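Local coordinates for McyG protein (Microcystis aeruginosa PCC 7806, PDB 4R0M), which probably activates phenylalanine or a related aromatic acid as its adenylate and passes it to a peptidyl carrier domain in microcystin synthesis, at residues W16-E21 with L171-A176; I37-T42 with H246-L251; I58-E63 with A161-E166; T467-V472 with L482-S487; I519-N524 with S549-E554. All coordinates share one frame; numbering follows the deposited sequence.

Interaction 1: residues W16-E21 with L171-A176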
# COMPACT_ATOMS: atom_id res chain seq x y z
N TRP A 16 11.36 -24.49 1.19
CA TRP A 16 12.69 -23.92 0.97
C TRP A 16 12.96 -23.55 -0.46
O TRP A 16 14.09 -23.67 -0.94
CB TRP A 16 13.77 -24.84 1.53
CG TRP A 16 13.74 -24.92 3.04
CD1 TRP A 16 13.45 -26.04 3.82
CD2 TRP A 16 13.98 -23.83 4.00
NE1 TRP A 16 13.51 -25.72 5.15
CE2 TRP A 16 13.83 -24.42 5.33
CE3 TRP A 16 14.30 -22.48 3.89
CZ2 TRP A 16 13.99 -23.68 6.49
CZ3 TRP A 16 14.47 -21.74 5.07
CH2 TRP A 16 14.31 -22.32 6.33
N ARG A 17 11.92 -23.10 -1.15
CA ARG A 17 12.04 -22.62 -2.52
C ARG A 17 12.66 -21.22 -2.56
O ARG A 17 12.57 -20.46 -1.60
CB ARG A 17 10.66 -22.57 -3.19
CG ARG A 17 10.12 -23.91 -3.66
CD ARG A 17 8.69 -23.75 -4.16
NE ARG A 17 8.32 -24.80 -5.11
CZ ARG A 17 8.49 -24.71 -6.43
NH1 ARG A 17 9.02 -23.63 -6.98
NH2 ARG A 17 8.12 -25.72 -7.21
N THR A 18 13.31 -20.90 -3.68
CA THR A 18 13.73 -19.53 -3.98
C THR A 18 12.76 -18.96 -5.01
O THR A 18 11.93 -19.68 -5.56
CB THR A 18 15.16 -19.47 -4.54
OG1 THR A 18 15.22 -20.20 -5.77
CG2 THR A 18 16.17 -20.02 -3.55
N LEU A 19 12.88 -17.66 -5.26
CA LEU A 19 12.01 -16.99 -6.24
C LEU A 19 12.23 -17.50 -7.66
O LEU A 19 11.28 -17.61 -8.44
CB LEU A 19 12.17 -15.47 -6.16
CG LEU A 19 11.58 -14.79 -4.92
CD1 LEU A 19 12.09 -13.36 -4.78
CD2 LEU A 19 10.06 -14.81 -4.93
N SER A 20 13.48 -17.82 -8.00
CA SER A 20 13.83 -18.35 -9.32
C SER A 20 13.14 -19.69 -9.61
O SER A 20 12.63 -19.90 -10.71
CB SER A 20 15.34 -18.46 -9.49
OG SER A 20 15.95 -18.93 -8.30
N GLU A 21 13.12 -20.58 -8.62
CA GLU A 21 12.44 -21.87 -8.74
C GLU A 21 10.94 -21.71 -8.92
O GLU A 21 10.31 -22.46 -9.68
CB GLU A 21 12.74 -22.75 -7.52
CG GLU A 21 14.18 -23.25 -7.45
CD GLU A 21 14.58 -23.75 -6.08
OE1 GLU A 21 13.71 -23.84 -5.18
OE2 GLU A 21 15.77 -24.07 -5.89
N LEU A 171 20.61 -20.04 -5.09
CA LEU A 171 20.53 -19.07 -4.00
C LEU A 171 20.03 -19.68 -2.69
O LEU A 171 19.29 -20.67 -2.69
CB LEU A 171 19.63 -17.89 -4.40
CG LEU A 171 19.95 -17.16 -5.71
CD1 LEU A 171 18.72 -16.41 -6.21
CD2 LEU A 171 21.14 -16.23 -5.55
N ASP A 172 20.45 -19.08 -1.58
CA ASP A 172 19.92 -19.41 -0.27
C ASP A 172 18.60 -18.67 -0.09
O ASP A 172 18.56 -17.45 -0.21
CB ASP A 172 20.92 -18.99 0.82
CG ASP A 172 20.64 -19.63 2.17
OD1 ASP A 172 19.46 -19.80 2.54
OD2 ASP A 172 21.61 -19.95 2.87
N PRO A 173 17.51 -19.40 0.20
CA PRO A 173 16.22 -18.75 0.45
C PRO A 173 16.24 -17.82 1.67
O PRO A 173 15.35 -16.98 1.81
CB PRO A 173 15.25 -19.93 0.66
CG PRO A 173 16.12 -21.10 0.96
CD PRO A 173 17.39 -20.87 0.19
N GLN A 174 17.24 -17.98 2.54
CA GLN A 174 17.42 -17.13 3.72
C GLN A 174 18.18 -15.83 3.40
O GLN A 174 18.30 -14.95 4.26
CB GLN A 174 18.10 -17.89 4.86
CG GLN A 174 17.26 -18.99 5.50
CD GLN A 174 16.20 -18.47 6.45
OE1 GLN A 174 15.35 -17.65 6.08
NE2 GLN A 174 16.23 -18.95 7.69
N ASP A 175 18.71 -15.73 2.19
CA ASP A 175 19.35 -14.50 1.74
C ASP A 175 18.31 -13.46 1.35
O ASP A 175 17.19 -13.82 0.97
CB ASP A 175 20.27 -14.77 0.54
CG ASP A 175 21.56 -15.47 0.92
OD1 ASP A 175 21.92 -15.46 2.12
OD2 ASP A 175 22.21 -16.04 0.02
N ALA A 176 18.68 -12.19 1.47
CA ALA A 176 17.83 -11.08 1.05
C ALA A 176 17.49 -11.19 -0.44
O ALA A 176 18.37 -11.45 -1.27
CB ALA A 176 18.50 -9.75 1.34

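Interaction 2: residues I37-T42 with H246-L251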
# COMPACT_ATOMS: atom_id res chain seq x y z
N ILE A 37 -2.54 -4.03 -18.65
CA ILE A 37 -3.46 -3.03 -19.19
C ILE A 37 -2.69 -1.73 -19.36
O ILE A 37 -2.05 -1.26 -18.42
CB ILE A 37 -4.70 -2.81 -18.29
CG1 ILE A 37 -5.35 -4.14 -17.89
CG2 ILE A 37 -5.70 -1.87 -18.95
CD1 ILE A 37 -5.91 -4.97 -19.03
N ARG A 38 -2.72 -1.17 -20.56
CA ARG A 38 -2.07 0.11 -20.82
C ARG A 38 -3.01 1.27 -20.49
O ARG A 38 -4.19 1.06 -20.23
CB ARG A 38 -1.59 0.18 -22.27
CG ARG A 38 -0.28 -0.56 -22.51
CD ARG A 38 0.09 -0.66 -23.98
NE ARG A 38 -0.75 -1.63 -24.69
CZ ARG A 38 -0.29 -2.50 -25.59
NH1 ARG A 38 1.00 -2.55 -25.89
NH2 ARG A 38 -1.13 -3.33 -26.18
N ASN A 39 -2.47 2.49 -20.50
CA ASN A 39 -3.25 3.70 -20.22
C ASN A 39 -4.43 3.92 -21.17
O ASN A 39 -5.48 4.41 -20.75
CB ASN A 39 -2.36 4.94 -20.19
CG ASN A 39 -1.62 5.10 -18.87
OD1 ASN A 39 -2.22 5.43 -17.84
ND2 ASN A 39 -0.31 4.87 -18.89
N ASP A 40 -4.26 3.53 -22.43
CA ASP A 40 -5.33 3.62 -23.43
C ASP A 40 -6.26 2.41 -23.40
O ASP A 40 -7.04 2.19 -24.34
CB ASP A 40 -4.74 3.84 -24.84
CG ASP A 40 -3.80 2.72 -25.28
OD1 ASP A 40 -3.58 1.76 -24.50
OD2 ASP A 40 -3.28 2.81 -26.40
N ALA A 41 -6.18 1.63 -22.32
CA ALA A 41 -7.03 0.45 -22.08
C ALA A 41 -6.83 -0.73 -23.05
O ALA A 41 -7.61 -1.69 -23.03
CB ALA A 41 -8.51 0.85 -22.00
N THR A 42 -5.78 -0.67 -23.87
CA THR A 42 -5.38 -1.82 -24.69
C THR A 42 -4.63 -2.82 -23.80
O THR A 42 -4.19 -2.48 -22.70
CB THR A 42 -4.49 -1.42 -25.89
OG1 THR A 42 -3.35 -0.69 -25.43
CG2 THR A 42 -5.27 -0.58 -26.89
N HIS A 246 -2.31 -6.37 -14.29
CA HIS A 246 -1.81 -5.13 -13.70
C HIS A 246 -2.27 -3.92 -14.47
O HIS A 246 -2.01 -3.79 -15.67
CB HIS A 246 -0.30 -5.17 -13.56
CG HIS A 246 0.18 -6.17 -12.54
ND1 HIS A 246 0.23 -5.90 -11.23
CD2 HIS A 246 0.62 -7.49 -12.69
CE1 HIS A 246 0.68 -6.97 -10.56
NE2 HIS A 246 0.92 -7.95 -11.46
N VAL A 247 -2.97 -3.04 -13.77
CA VAL A 247 -3.55 -1.83 -14.34
C VAL A 247 -2.88 -0.62 -13.69
O VAL A 247 -2.66 -0.62 -12.48
CB VAL A 247 -5.07 -1.77 -14.07
CG1 VAL A 247 -5.75 -0.75 -14.98
CG2 VAL A 247 -5.72 -3.14 -14.26
N PRO A 248 -2.55 0.43 -14.48
CA PRO A 248 -2.00 1.65 -13.87
C PRO A 248 -3.06 2.35 -13.02
O PRO A 248 -4.22 2.43 -13.42
CB PRO A 248 -1.62 2.52 -15.08
CG PRO A 248 -1.67 1.61 -16.27
CD PRO A 248 -2.68 0.56 -15.94
N MSE A 249 -2.65 2.84 -11.85
CA MSE A 249 -3.57 3.40 -10.86
C MSE A 249 -4.39 4.54 -11.41
O MSE A 249 -5.59 4.63 -11.15
CB MSE A 249 -2.80 3.86 -9.62
CG MSE A 249 -3.75 4.22 -8.48
SE MSE A 249 -2.76 4.67 -6.84
CE MSE A 249 -1.56 6.07 -7.54
N GLU A 250 -3.74 5.41 -12.19
CA GLU A 250 -4.40 6.60 -12.74
C GLU A 250 -5.61 6.27 -13.63
O GLU A 250 -6.56 7.04 -13.69
CB GLU A 250 -3.40 7.51 -13.46
CG GLU A 250 -2.73 6.91 -14.70
CD GLU A 250 -1.41 6.22 -14.42
OE1 GLU A 250 -0.53 6.26 -15.31
OE2 GLU A 250 -1.23 5.63 -13.32
N LEU A 251 -5.56 5.12 -14.30
CA LEU A 251 -6.67 4.68 -15.15
C LEU A 251 -7.95 4.44 -14.34
O LEU A 251 -9.04 4.83 -14.76
CB LEU A 251 -6.29 3.42 -15.94
CG LEU A 251 -7.26 2.91 -17.01
CD1 LEU A 251 -6.49 2.32 -18.19
CD2 LEU A 251 -8.27 1.91 -16.46

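Interaction 3: residues I58-E63 with A161-E166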
# COMPACT_ATOMS: atom_id res chain seq x y z
N ILE A 58 17.39 -9.04 -19.69
CA ILE A 58 17.64 -7.87 -18.84
C ILE A 58 18.76 -8.17 -17.84
O ILE A 58 19.64 -7.33 -17.63
CB ILE A 58 16.36 -7.41 -18.10
CG1 ILE A 58 15.31 -6.94 -19.11
CG2 ILE A 58 16.67 -6.30 -17.10
CD1 ILE A 58 13.88 -7.09 -18.64
N LEU A 59 18.71 -9.36 -17.24
CA LEU A 59 19.74 -9.81 -16.31
C LEU A 59 21.14 -9.78 -16.93
O LEU A 59 22.10 -9.35 -16.29
CB LEU A 59 19.42 -11.21 -15.78
CG LEU A 59 20.43 -11.89 -14.83
CD1 LEU A 59 20.79 -11.00 -13.64
CD2 LEU A 59 19.89 -13.23 -14.37
N ASN A 60 21.24 -10.25 -18.18
CA ASN A 60 22.50 -10.22 -18.91
C ASN A 60 22.97 -8.78 -19.15
O ASN A 60 24.17 -8.49 -19.04
CB ASN A 60 22.37 -10.96 -20.24
CG ASN A 60 23.68 -11.05 -21.00
OD1 ASN A 60 24.69 -11.54 -20.47
ND2 ASN A 60 23.69 -10.57 -22.23
N GLY A 61 22.03 -7.90 -19.46
CA GLY A 61 22.30 -6.47 -19.57
C GLY A 61 22.84 -5.89 -18.27
O GLY A 61 23.77 -5.09 -18.29
N LEU A 62 22.25 -6.31 -17.15
CA LEU A 62 22.71 -5.89 -15.83
C LEU A 62 24.15 -6.35 -15.56
O LEU A 62 24.99 -5.55 -15.14
CB LEU A 62 21.77 -6.39 -14.73
CG LEU A 62 20.40 -5.71 -14.60
CD1 LEU A 62 19.44 -6.56 -13.78
CD2 LEU A 62 20.52 -4.31 -14.01
N GLU A 63 24.41 -7.63 -15.81
CA GLU A 63 25.74 -8.22 -15.66
C GLU A 63 26.80 -7.50 -16.51
O GLU A 63 27.91 -7.24 -16.04
CB GLU A 63 25.73 -9.71 -16.01
CG GLU A 63 25.12 -10.61 -14.95
CD GLU A 63 25.17 -12.08 -15.32
OE1 GLU A 63 24.65 -12.45 -16.40
OE2 GLU A 63 25.73 -12.88 -14.54
N ALA A 161 21.04 -5.97 -24.84
CA ALA A 161 22.31 -6.57 -24.56
C ALA A 161 22.50 -7.83 -25.35
O ALA A 161 21.58 -8.64 -25.54
CB ALA A 161 22.47 -6.85 -23.09
N PRO A 162 23.68 -7.93 -25.95
CA PRO A 162 23.96 -9.12 -26.73
C PRO A 162 23.86 -10.11 -25.62
O PRO A 162 24.52 -9.95 -24.59
CB PRO A 162 25.42 -8.94 -27.14
CG PRO A 162 26.01 -8.12 -26.04
CD PRO A 162 24.91 -7.21 -25.58
N SER A 163 23.03 -11.12 -25.79
CA SER A 163 22.70 -11.90 -24.65
C SER A 163 23.52 -13.17 -24.61
O SER A 163 23.21 -14.17 -25.25
CB SER A 163 21.21 -12.16 -24.61
OG SER A 163 20.54 -10.97 -24.90
N LYS A 164 24.56 -13.08 -23.79
CA LYS A 164 25.55 -14.10 -23.68
C LYS A 164 25.10 -14.73 -22.39
O LYS A 164 25.72 -14.60 -21.34
CB LYS A 164 26.95 -13.50 -23.48
CG LYS A 164 27.56 -12.71 -24.62
CD LYS A 164 28.93 -12.21 -24.16
CE LYS A 164 29.69 -11.41 -25.20
NZ LYS A 164 31.00 -10.93 -24.67
N ILE A 165 23.97 -15.41 -22.45
CA ILE A 165 23.40 -15.84 -21.18
C ILE A 165 24.11 -17.07 -20.60
O ILE A 165 24.28 -18.09 -21.28
CB ILE A 165 21.87 -16.11 -21.30
CG1 ILE A 165 21.19 -14.98 -22.08
CG2 ILE A 165 21.24 -16.27 -19.92
CD1 ILE A 165 19.86 -15.36 -22.71
N GLU A 166 24.54 -16.94 -19.35
CA GLU A 166 25.18 -18.02 -18.61
C GLU A 166 24.15 -18.67 -17.68
O GLU A 166 22.98 -18.29 -17.68
CB GLU A 166 26.38 -17.47 -17.82
CG GLU A 166 27.61 -18.37 -17.82
CD GLU A 166 27.63 -19.33 -16.64
OE1 GLU A 166 27.63 -18.86 -15.48
OE2 GLU A 166 27.67 -20.56 -16.88

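Interaction 4: residues T467-V472 with L482-S487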
# COMPACT_ATOMS: atom_id res chain seq x y z
N THR A 467 -8.64 13.55 2.75
CA THR A 467 -9.07 14.07 4.01
C THR A 467 -8.29 13.49 5.15
O THR A 467 -7.90 12.38 5.09
CB THR A 467 -10.56 13.83 4.20
OG1 THR A 467 -11.25 14.41 3.12
CG2 THR A 467 -11.02 14.47 5.41
N ALA A 468 -8.02 14.27 6.18
CA ALA A 468 -7.29 13.80 7.36
C ALA A 468 -7.80 14.46 8.64
O ALA A 468 -8.19 15.63 8.63
CB ALA A 468 -5.80 14.05 7.20
N ALA A 469 -7.79 13.70 9.73
CA ALA A 469 -8.15 14.21 11.04
C ALA A 469 -7.09 13.81 12.06
O ALA A 469 -6.78 12.63 12.22
CB ALA A 469 -9.52 13.69 11.45
N PHE A 470 -6.53 14.81 12.74
CA PHE A 470 -5.50 14.58 13.75
C PHE A 470 -5.58 15.62 14.87
O PHE A 470 -6.18 16.68 14.70
CB PHE A 470 -4.10 14.57 13.12
CG PHE A 470 -3.75 15.84 12.39
CD1 PHE A 470 -4.08 16.00 11.05
CD2 PHE A 470 -3.08 16.87 13.04
CE1 PHE A 470 -3.76 17.17 10.37
CE2 PHE A 470 -2.76 18.04 12.37
CZ PHE A 470 -3.10 18.19 11.03
N ALA A 471 -4.96 15.30 16.00
CA ALA A 471 -4.99 16.16 17.18
C ALA A 471 -3.60 16.67 17.58
O ALA A 471 -2.66 15.88 17.70
CB ALA A 471 -5.64 15.44 18.35
N VAL A 472 -3.49 17.98 17.78
CA VAL A 472 -2.28 18.59 18.33
C VAL A 472 -2.57 19.20 19.70
O VAL A 472 -3.71 19.56 20.00
CB VAL A 472 -1.64 19.65 17.39
CG1 VAL A 472 -1.56 19.14 15.96
CG2 VAL A 472 -2.39 20.98 17.45
N LEU A 482 -8.53 19.59 17.62
CA LEU A 482 -8.78 18.71 16.49
C LEU A 482 -8.58 19.50 15.20
O LEU A 482 -9.21 20.54 15.00
CB LEU A 482 -10.20 18.13 16.54
CG LEU A 482 -10.73 17.40 15.30
CD1 LEU A 482 -10.01 16.07 15.09
CD2 LEU A 482 -12.23 17.19 15.40
N ILE A 483 -7.71 18.99 14.33
CA ILE A 483 -7.43 19.64 13.06
C ILE A 483 -7.90 18.75 11.91
O ILE A 483 -7.63 17.55 11.89
CB ILE A 483 -5.94 20.02 12.90
CG1 ILE A 483 -5.52 21.05 13.96
CG2 ILE A 483 -5.66 20.61 11.52
CD1 ILE A 483 -5.12 20.45 15.29
N ILE A 484 -8.61 19.36 10.97
CA ILE A 484 -9.12 18.66 9.80
C ILE A 484 -8.59 19.30 8.53
O ILE A 484 -8.75 20.50 8.30
CB ILE A 484 -10.67 18.63 9.81
CG1 ILE A 484 -11.16 17.58 10.82
CG2 ILE A 484 -11.23 18.34 8.42
CD1 ILE A 484 -12.61 17.72 11.24
N THR A 485 -7.92 18.49 7.71
CA THR A 485 -7.46 18.93 6.40
C THR A 485 -8.21 18.16 5.33
O THR A 485 -8.53 16.98 5.51
CB THR A 485 -5.94 18.71 6.23
OG1 THR A 485 -5.62 17.33 6.49
CG2 THR A 485 -5.15 19.60 7.18
N PHE A 486 -8.48 18.82 4.21
CA PHE A 486 -9.25 18.23 3.13
C PHE A 486 -8.89 18.91 1.80
O PHE A 486 -8.20 19.92 1.78
CB PHE A 486 -10.75 18.36 3.41
CG PHE A 486 -11.32 19.72 3.11
CD1 PHE A 486 -11.12 20.78 4.00
CD2 PHE A 486 -12.04 19.95 1.95
CE1 PHE A 486 -11.64 22.03 3.72
CE2 PHE A 486 -12.56 21.20 1.67
CZ PHE A 486 -12.36 22.25 2.56
N SER A 487 -9.38 18.34 0.71
CA SER A 487 -9.27 18.96 -0.60
C SER A 487 -10.67 19.18 -1.17
O SER A 487 -11.52 18.29 -1.08
CB SER A 487 -8.44 18.09 -1.55
OG SER A 487 -8.21 18.76 -2.78

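Interaction 5: residues I519-N524 with S549-E554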
# COMPACT_ATOMS: atom_id res chain seq x y z
N ILE A 519 -8.63 23.19 7.10
CA ILE A 519 -7.76 23.74 6.05
C ILE A 519 -7.95 23.04 4.70
O ILE A 519 -7.65 21.85 4.56
CB ILE A 519 -6.27 23.66 6.46
CG1 ILE A 519 -6.08 24.12 7.91
CG2 ILE A 519 -5.42 24.48 5.50
CD1 ILE A 519 -4.92 23.45 8.63
N PRO A 520 -8.44 23.80 3.70
CA PRO A 520 -8.50 23.32 2.32
C PRO A 520 -7.10 23.18 1.73
O PRO A 520 -6.21 23.98 2.06
CB PRO A 520 -9.26 24.43 1.59
CG PRO A 520 -9.99 25.17 2.65
CD PRO A 520 -9.09 25.11 3.84
N LEU A 521 -6.91 22.18 0.89
CA LEU A 521 -5.61 21.92 0.27
C LEU A 521 -5.71 21.55 -1.20
O LEU A 521 -6.65 20.86 -1.62
CB LEU A 521 -4.85 20.83 1.04
CG LEU A 521 -3.90 21.31 2.13
CD1 LEU A 521 -3.46 20.13 2.99
CD2 LEU A 521 -2.69 22.01 1.53
N GLU A 522 -4.73 22.02 -1.97
CA GLU A 522 -4.57 21.59 -3.36
C GLU A 522 -4.20 20.11 -3.38
O GLU A 522 -3.36 19.67 -2.59
CB GLU A 522 -3.52 22.44 -4.10
CG GLU A 522 -2.38 22.97 -3.24
CD GLU A 522 -2.74 24.22 -2.45
OE1 GLU A 522 -2.66 24.17 -1.20
OE2 GLU A 522 -3.10 25.25 -3.07
N ARG A 523 -4.84 19.37 -4.28
CA ARG A 523 -4.71 17.91 -4.36
C ARG A 523 -3.25 17.45 -4.41
O ARG A 523 -2.90 16.44 -3.79
CB ARG A 523 -5.46 17.36 -5.58
CG ARG A 523 -6.92 17.80 -5.68
CD ARG A 523 -7.66 17.12 -6.82
NE ARG A 523 -7.03 17.32 -8.13
CZ ARG A 523 -6.46 16.35 -8.85
NH1 ARG A 523 -6.46 15.10 -8.41
NH2 ARG A 523 -5.91 16.64 -10.02
N ASN A 524 -2.42 18.21 -5.11
CA ASN A 524 -1.00 17.88 -5.31
C ASN A 524 -0.13 18.04 -4.06
O ASN A 524 1.01 17.59 -4.04
CB ASN A 524 -0.41 18.72 -6.45
CG ASN A 524 -1.00 18.36 -7.81
OD1 ASN A 524 -1.99 17.64 -7.91
ND2 ASN A 524 -0.38 18.88 -8.87
N SER A 549 -0.67 28.69 7.99
CA SER A 549 -0.97 29.90 8.78
C SER A 549 -1.56 31.03 7.94
O SER A 549 -2.48 31.72 8.39
CB SER A 549 0.28 30.38 9.51
OG SER A 549 0.68 29.45 10.50
N SER A 550 -1.05 31.20 6.73
CA SER A 550 -1.54 32.21 5.79
C SER A 550 -2.97 31.92 5.36
O SER A 550 -3.83 32.81 5.39
CB SER A 550 -0.63 32.28 4.56
OG SER A 550 -1.11 33.23 3.62
N ARG A 551 -3.22 30.68 4.95
CA ARG A 551 -4.55 30.24 4.52
C ARG A 551 -5.54 30.29 5.69
O ARG A 551 -6.68 30.72 5.51
CB ARG A 551 -4.48 28.83 3.92
CG ARG A 551 -5.74 28.42 3.17
CD ARG A 551 -5.46 27.28 2.19
NE ARG A 551 -4.66 27.73 1.05
CZ ARG A 551 -4.31 26.96 0.03
NH1 ARG A 551 -4.67 25.68 -0.01
NH2 ARG A 551 -3.58 27.47 -0.96
N ILE A 552 -5.09 29.87 6.87
CA ILE A 552 -5.90 29.93 8.10
C ILE A 552 -6.38 31.36 8.37
O ILE A 552 -7.58 31.58 8.57
CB ILE A 552 -5.13 29.37 9.32
CG1 ILE A 552 -5.01 27.84 9.22
CG2 ILE A 552 -5.80 29.77 10.63
CD1 ILE A 552 -3.95 27.23 10.11
N GLN A 553 -5.46 32.31 8.35
CA GLN A 553 -5.79 33.72 8.54
C GLN A 553 -6.74 34.22 7.46
O GLN A 553 -7.73 34.88 7.75
CB GLN A 553 -4.52 34.59 8.59
CG GLN A 553 -3.65 34.37 9.82
CD GLN A 553 -4.37 34.65 11.13
OE1 GLN A 553 -4.88 35.75 11.35
NE2 GLN A 553 -4.40 33.66 12.01
N GLU A 554 -6.43 33.87 6.21
CA GLU A 554 -7.23 34.25 5.04
C GLU A 554 -8.68 33.77 5.15
O GLU A 554 -9.62 34.51 4.83
CB GLU A 554 -6.59 33.72 3.76
CG GLU A 554 -7.23 34.21 2.47
CD GLU A 554 -6.78 33.42 1.25
OE1 GLU A 554 -6.34 32.26 1.40
OE2 GLU A 554 -6.88 33.96 0.12

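Interaction 1: residues W16-E21 with L171-A176
The pyrrolidine ring of P173 gives one carbon to each of three successive residues, W16, R17 and T18. P173 CG lies 3.7 Å from W16 CE3; the two side chains cross at about a right angle, and CG comes to the indole plane obliquely. P173 CB meets R17 O at 3.5 Å, and P173 CD reaches the methyl CG2 of T18 at 4.0 Å. That methyl stands anti to the carbonyl carbon of T18, which also brings T18 CG2 to 3.3 Å from L171 O. W16 extends the touch with its outer ring carbons: CZ3 is 3.9 Å from CG of Q174, whose chain bends at chi2 (-77°) so that its amide plane lies 65° from the indole.

These van der Waals contacts join the start of helix 19-27 to the loop leading into strand 176-182. T18 is the N-cap of that helix; its OG1 (chi1 61°) shares a hydrogen bond with S20 OG, 2.9 Å away, while its backbone N bonds weakly to E21 OE1. Across the contact, D172 forms an Asx turn, OD1 accepting from Q174 N, and a type I turn runs from D172 to D175, so P173 sits in a doubly fixed bend. H197, on helix 196-210, stacks on the W16 ring and bonds to the P173 backbone; R17 turns away, its guanidinium bonded to T25.

Interaction 2: residues I37-T42 with H246-L251
L251 CG stands anti to its backbone N (chi1 -172°), which aims CD1 at the turn R38-A41, 3.3 Å from R38 O and 3.5 Å from N39 O. I37 holds CG1 beside its own backbone N (chi1 -49°), and V247 holds CG2 beside its own, anti to the carbonyl carbon (chi1 -164°). The two branched chains lie side by side, pointing the same way, with I37 CG1 and V247 CG2 3.8 Å apart. I37 CG2 touches V247 CG1 at 4.1 Å and, more loosely, L251 CD1 at 4.3 Å.

A backbone hydrogen bond runs from I37 N to H246 O at 3.0 Å, entering in the carbonyl plane; it joins the ends of strands 33-37 and 243-246, parallel neighbours in the large mixed sheet of the adenylating domain. Just past it, P248 sets CD against the chain, 3.1 Å from I37 O. P248 O accepts from L251 N in the first turn of helix 249-254. On the other side, R38 N to T42 O and A41 N to R38 O are bonded, the type I turn plus G1 bulge of a tight hairpin between strands 33-37 and 43-47, with A41 in the left-handed region. T42 OG1 accepts from R38 NE and donates to D40 OD1 at 2.6 Å. H246 turns its imidazole away from the hairpin, bonded to Q244 and N220, and V247 packs on W221 and L262.

Interaction 3: residues I58-E63 with A161-E166
Helix 48-64 of the adenylating domain is crossed on its outer side by the loop that follows helix 155-158, and N60 and G61 are the residues that meet it. The side chain of N60 swings CG anti to its backbone N (chi1 -175°), straight at the loop, so that the amide lies against the backbone from P162 to K164. N60 CG is 3.6 Å from K164 N and 3.8 Å from P162 O, a carbonyl that accepts from Q64 one turn further along the helix. One residue along, A161 CB sits 3.5 Å from G61 CA, close packing at a position without a side chain. The loop stiffens itself nearby, S163 OG donating to A161 O at 2.6 Å from above the carbonyl plane. An alanine in place of N60 would probably loosen the loop, since the polar amide that lies among the backbone atoms of P162, S163 and K164 would be gone. I58 and L62, which point away from the loop, pack on helix 80-93; a loop lying over an outer helix in this way belongs to the layered alpha/beta fold of ANL adenylating enzymes.

Interaction 4: residues T467-V472 with L482-S487
The phenyl ring of F470 turns one face to I483, directly opposite it in the sheet. F470 CG takes the crowded position between the backbone N and the carbonyl carbon (chi1 58°), which folds the ring back over the neighbouring strand. I483 CB stands over that face, 4.1 Å from the ring centroid and offset toward the rim, so the contact is a CH-pi one; I483 CG2, anti to the backbone N, comes within 3.6 Å of F470 CZ. The ring edge is met by the methyl T485 CG2, 4.2 Å from F470 CE1. The other branch of I483, CG1 with CD1, goes to V472: the two side chains cross at about a right angle, with I483 CD1 3.5 Å from V472 CG2. Further along this face, A468 CB sits 3.4 Å from T485 OG1.

The two strands form a beta hairpin in the small three-stranded sheet, their N-to-C directions 152° apart. F470 with I483 and A468 with T485 are hydrogen-bonded pairs, each joined in both directions; the I483 N to F470 O bond is 2.8 Å long and runs nearly along the C=O axis. On the reverse face, A469 and I484 make a non-hydrogen-bonded pair, and A469 CB rests 4.3 Å from I484 CG1. Helices 449-457 and 498-511 cover I484 on that side, and helix 536-545 packs on A468, T485 and V472 on the other. On the side of strand 468-474 away from strand 479-486, A469 N donates to E453 OE2.

Interaction 5: residues I519-N524 with S549-E554
Charge dominates this contact. R551 leaves helix 549-558 with CG anti to its backbone N (chi1 -167°), then bends at chi3 (-71°), which brings the guanidinium end-on to the carboxylate of E522. NH2 of R551 meets E522 OE2 at 3.1 Å in the guanidinium plane and on the syn lone pair of that oxygen. NH1 of R551 is 2.8 Å from E522 OE1, a more bent bond reaching the oxygen from above the carboxylate plane; the flat groups are 46° apart, a twisted grip. E522 bends at chi2 to present both oxygens.

A hydrogen bond to the backbone adds to this: R551 NH1 also donates to P520 O at 3.1 Å, from above the carbonyl plane but within its own guanidinium plane. E494 adds a long, weak ion pair. An alanine in place of R551 would probably loosen the helix from this loop, since both salt-bridge bonds and the bond to P520 O would be lost.

The apolar part is smaller. I519 and I552 cross obliquely, CG1 to CG1 at 4.1 Å, and I519 CG2 lies 4.3 Å from R551 CD; F543 touches both isoleucines. I519 also packs on I483 and T485 of the adjoining strand 479-486. The arrangement is that of a helix packed by its isoleucine against the end of an outer strand and tied by an end-on arginine-glutamate salt bridge to the following loop.

From the N terminus, 16-21 opens interaction 1, 37-42 interaction 2 and 58-63 interaction 3. Interaction 3 closes first, at 161-166, then interaction 1 at 171-176 and interaction 2 at 246-251. Interactions 1 and 2 therefore cross, and interaction 3 lies within both spans. Interaction 1 ties the start of helix 19-27 to the loop before strand 176-182, interaction 2 the hairpin after strand 33-37 to the end of strand 243-246, interaction 3 helix 48-64 to the loop after helix 155-158. In series, interaction 4 closes a short hairpin and interaction 5 joins 519-524 to 549-554, both on the small three-stranded sheet late in the modelled chain, where I484 O and I519 N lie 2.9 Å apart, probably hydrogen-bonded.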